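Local coordinates for citrate lyase subunit beta-like protein (Mycobacterium tuberculosis H37Rv, PDB 6ARB) that is a magnesium-dependent lyase of the HpcH/HpaI aldolase family that may play a role in fatty acid biosynthesis, at residues W238-L243 and T270-A275. Sequence-based numbering, arbitrary orientation.
Sequences WARRVL and TMLRRA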
loop_
_atom_site.group_PDB
_atom_site.type_symbol
_atom_site.label_atom_id
_atom_site.label_comp_id
_atom_site.label_asym_id
_atom_site.label_seq_id
_atom_site.Cartn_x
_atom_site.Cartn_y
_atom_site.Cartn_z
ATOM N N TRP A 238 8.446 29.378 7.096
ATOM C CA TRP A 238 7.870 29.250 5.758
ATOM C C TRP A 238 6.347 29.460 5.714
ATOM O O TRP A 238 5.839 30.165 4.844
ATOM C CB TRP A 238 8.217 27.896 5.145
ATOM C CG TRP A 238 7.432 27.632 3.906
ATOM C CD1 TRP A 238 7.722 28.059 2.641
ATOM C CD2 TRP A 238 6.197 26.911 3.817
ATOM N NE1 TRP A 238 6.749 27.624 1.762
ATOM C CE2 TRP A 238 5.800 26.926 2.462
ATOM C CE3 TRP A 238 5.387 26.255 4.752
ATOM C CZ2 TRP A 238 4.632 26.297 2.016
ATOM C CZ3 TRP A 238 4.223 25.633 4.308
ATOM C CH2 TRP A 238 3.858 25.661 2.953
ATOM N N ALA A 239 5.628 28.828 6.637
ATOM C CA ALA A 239 4.177 28.986 6.723
ATOM C C ALA A 239 3.764 30.459 6.859
ATOM O O ALA A 239 2.843 30.921 6.182
ATOM C CB ALA A 239 3.625 28.159 7.875
ATOM N N ARG A 240 4.453 31.200 7.724
ATOM C CA ARG A 240 4.210 32.635 7.859
ATOM C C ARG A 240 4.457 33.367 6.548
ATOM O O ARG A 240 3.632 34.162 6.120
ATOM C CB ARG A 240 5.097 33.244 8.957
ATOM C CG ARG A 240 4.817 32.701 10.344
ATOM C CD ARG A 240 5.652 33.368 11.434
ATOM N NE ARG A 240 5.402 32.692 12.705
ATOM C CZ ARG A 240 6.233 31.824 13.273
ATOM N NH1 ARG A 240 7.404 31.553 12.709
ATOM N NH2 ARG A 240 5.902 31.239 14.418
ATOM N N ARG A 241 5.592 33.092 5.911
ATOM C CA ARG A 241 5.945 33.751 4.654
ATOM C C ARG A 241 4.893 33.518 3.565
ATOM O O ARG A 241 4.360 34.465 2.982
ATOM C CB ARG A 241 7.338 33.301 4.161
ATOM C CG ARG A 241 8.511 33.795 5.027
ATOM C CD ARG A 241 9.845 33.815 4.267
ATOM N NE ARG A 241 10.154 32.544 3.613
ATOM C CZ ARG A 241 10.626 31.466 4.237
ATOM N NH1 ARG A 241 10.834 31.491 5.548
ATOM N NH2 ARG A 241 10.872 30.355 3.555
ATOM N N VAL A 242 4.595 32.251 3.306
ATOM C CA VAL A 242 3.730 31.872 2.192
ATOM C C VAL A 242 2.294 32.362 2.371
ATOM O O VAL A 242 1.622 32.706 1.396
ATOM C CB VAL A 242 3.733 30.336 1.967
ATOM C CG1 VAL A 242 2.965 29.611 3.074
ATOM C CG2 VAL A 242 3.154 30.004 0.611
ATOM N N LEU A 243 1.819 32.375 3.612
ATOM C CA LEU A 243 0.463 32.826 3.889
ATOM C C LEU A 243 0.379 34.340 3.774
ATOM O O LEU A 243 -0.635 34.872 3.327
ATOM C CB LEU A 243 -0.002 32.354 5.268
ATOM C CG LEU A 243 -0.474 30.910 5.401
ATOM C CD1 LEU A 243 -0.709 30.574 6.862
ATOM C CD2 LEU A 243 -1.756 30.677 4.596
ATOM N N THR A 270 -2.261 24.777 8.778
ATOM C CA THR A 270 -2.296 23.660 9.699
ATOM C C THR A 270 -1.074 23.679 10.602
ATOM O O THR A 270 -1.183 23.376 11.783
ATOM C CB THR A 270 -2.445 22.314 8.967
ATOM O OG1 THR A 270 -3.793 22.201 8.502
ATOM C CG2 THR A 270 -2.153 21.156 9.907
ATOM N N MET A 271 0.078 24.048 10.042
ATOM C CA MET A 271 1.296 24.162 10.833
ATOM C C MET A 271 1.120 25.228 11.909
ATOM O O MET A 271 1.507 25.036 13.063
ATOM C CB MET A 271 2.487 24.534 9.947
ATOM C CG MET A 271 2.987 23.441 9.000
ATOM S SD MET A 271 4.306 24.202 8.012
ATOM C CE MET A 271 4.703 22.877 6.868
ATOM N N LEU A 272 0.529 26.354 11.536
ATOM C CA LEU A 272 0.372 27.457 12.490
ATOM C C LEU A 272 -0.699 27.150 13.536
ATOM O O LEU A 272 -0.569 27.525 14.698
ATOM C CB LEU A 272 0.052 28.768 11.770
ATOM C CG LEU A 272 1.233 29.320 10.966
ATOM C CD1 LEU A 272 0.766 30.225 9.848
ATOM C CD2 LEU A 272 2.256 30.030 11.885
ATOM N N ARG A 273 -1.764 26.481 13.117
ATOM C CA ARG A 273 -2.742 25.983 14.077
ATOM C C ARG A 273 -2.050 25.088 15.113
ATOM O O ARG A 273 -2.291 25.220 16.311
ATOM C CB ARG A 273 -3.856 25.221 13.354
ATOM C CG ARG A 273 -4.714 24.361 14.266
ATOM C CD ARG A 273 -6.059 24.043 13.601
ATOM N NE ARG A 273 -5.912 23.435 12.274
ATOM C CZ ARG A 273 -5.971 24.109 11.125
ATOM N NH1 ARG A 273 -6.176 25.419 11.130
ATOM N NH2 ARG A 273 -5.830 23.470 9.967
ATOM N N ARG A 274 -1.178 24.189 14.657
ATOM C CA ARG A 274 -0.479 23.296 15.583
ATOM C C ARG A 274 0.416 24.052 16.559
ATOM O O ARG A 274 0.500 23.697 17.735
ATOM C CB ARG A 274 0.323 22.219 14.844
ATOM C CG ARG A 274 -0.528 21.101 14.236
ATOM C CD ARG A 274 0.319 19.853 14.004
ATOM N NE ARG A 274 -0.106 19.112 12.821
ATOM C CZ ARG A 274 0.589 19.052 11.688
ATOM N NH1 ARG A 274 1.757 19.682 11.586
ATOM N NH2 ARG A 274 0.118 18.356 10.658
ATOM N N ALA A 275 1.078 25.096 16.071
ATOM C CA ALA A 275 1.957 25.887 16.920
ATOM C C ALA A 275 1.124 26.639 17.948
ATOM O O ALA A 275 1.571 26.858 19.068
ATOM C CB ALA A 275 2.779 26.859 16.093
#
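Met-271 brings its sulfur to the edge of the Trp-238 indole, in the plane of the ring. Met-271 SD lies 5.1 Å from the centroid of the six-membered ring of Trp-238. This is a Met-aromatic contact. The methyl comes to the same ring obliquely, with Met-271 CE 3.8 Å from Trp-238 CZ3. The two side chains cross at about a right angle. The methionine is extended beyond CG (chi2 176°, chi3 -175°), which carries its end out to the indole. One face of the indole rests on Val-242 CG1, one turn further along the same helix.

Ala-239 points at the other helix, and its CB sits between two partners. Met-271 SD and Leu-272 CD1 are each 4.0 Å from Ala-239 CB. The small residue lets the backbones come close, with Ala-239 CA 7.0 Å from Met-271 CA. Leu-272 divides its branches. Leu-272 CD1 meets Leu-243 CD1 tip to tip at 3.3 Å, tighter than usual for two methyls. Leu-272 CD2 lies 4.0 Å from Arg-240 CG, against the aliphatic part of that side chain. No hydrogen bond joins the two segments.

The segments belong to helices 233-246 and 262-276, which follow the eight-stranded TIM barrel in the chain. The axes of segments 238-243 and 270-275 approach to 9.8 Å, and their N-to-C directions differ by 131°, nearer antiparallel than parallel. The chain between them includes the two-stranded hairpin 253-255 and 258-260. The contact lies away from the annotated substrate and magnesium sites.

Further out, Leu-236 adds to the packing on Leu-272, and Pro-231 touches Met-271. Arg-241 forms a salt bridge with Glu-256, which also touches Trp-238. On helix 262-276, Arg-274 NH1 hydrogen-bonds Ser-154 OG of a second subunit, and Met-271 packs on that same serine.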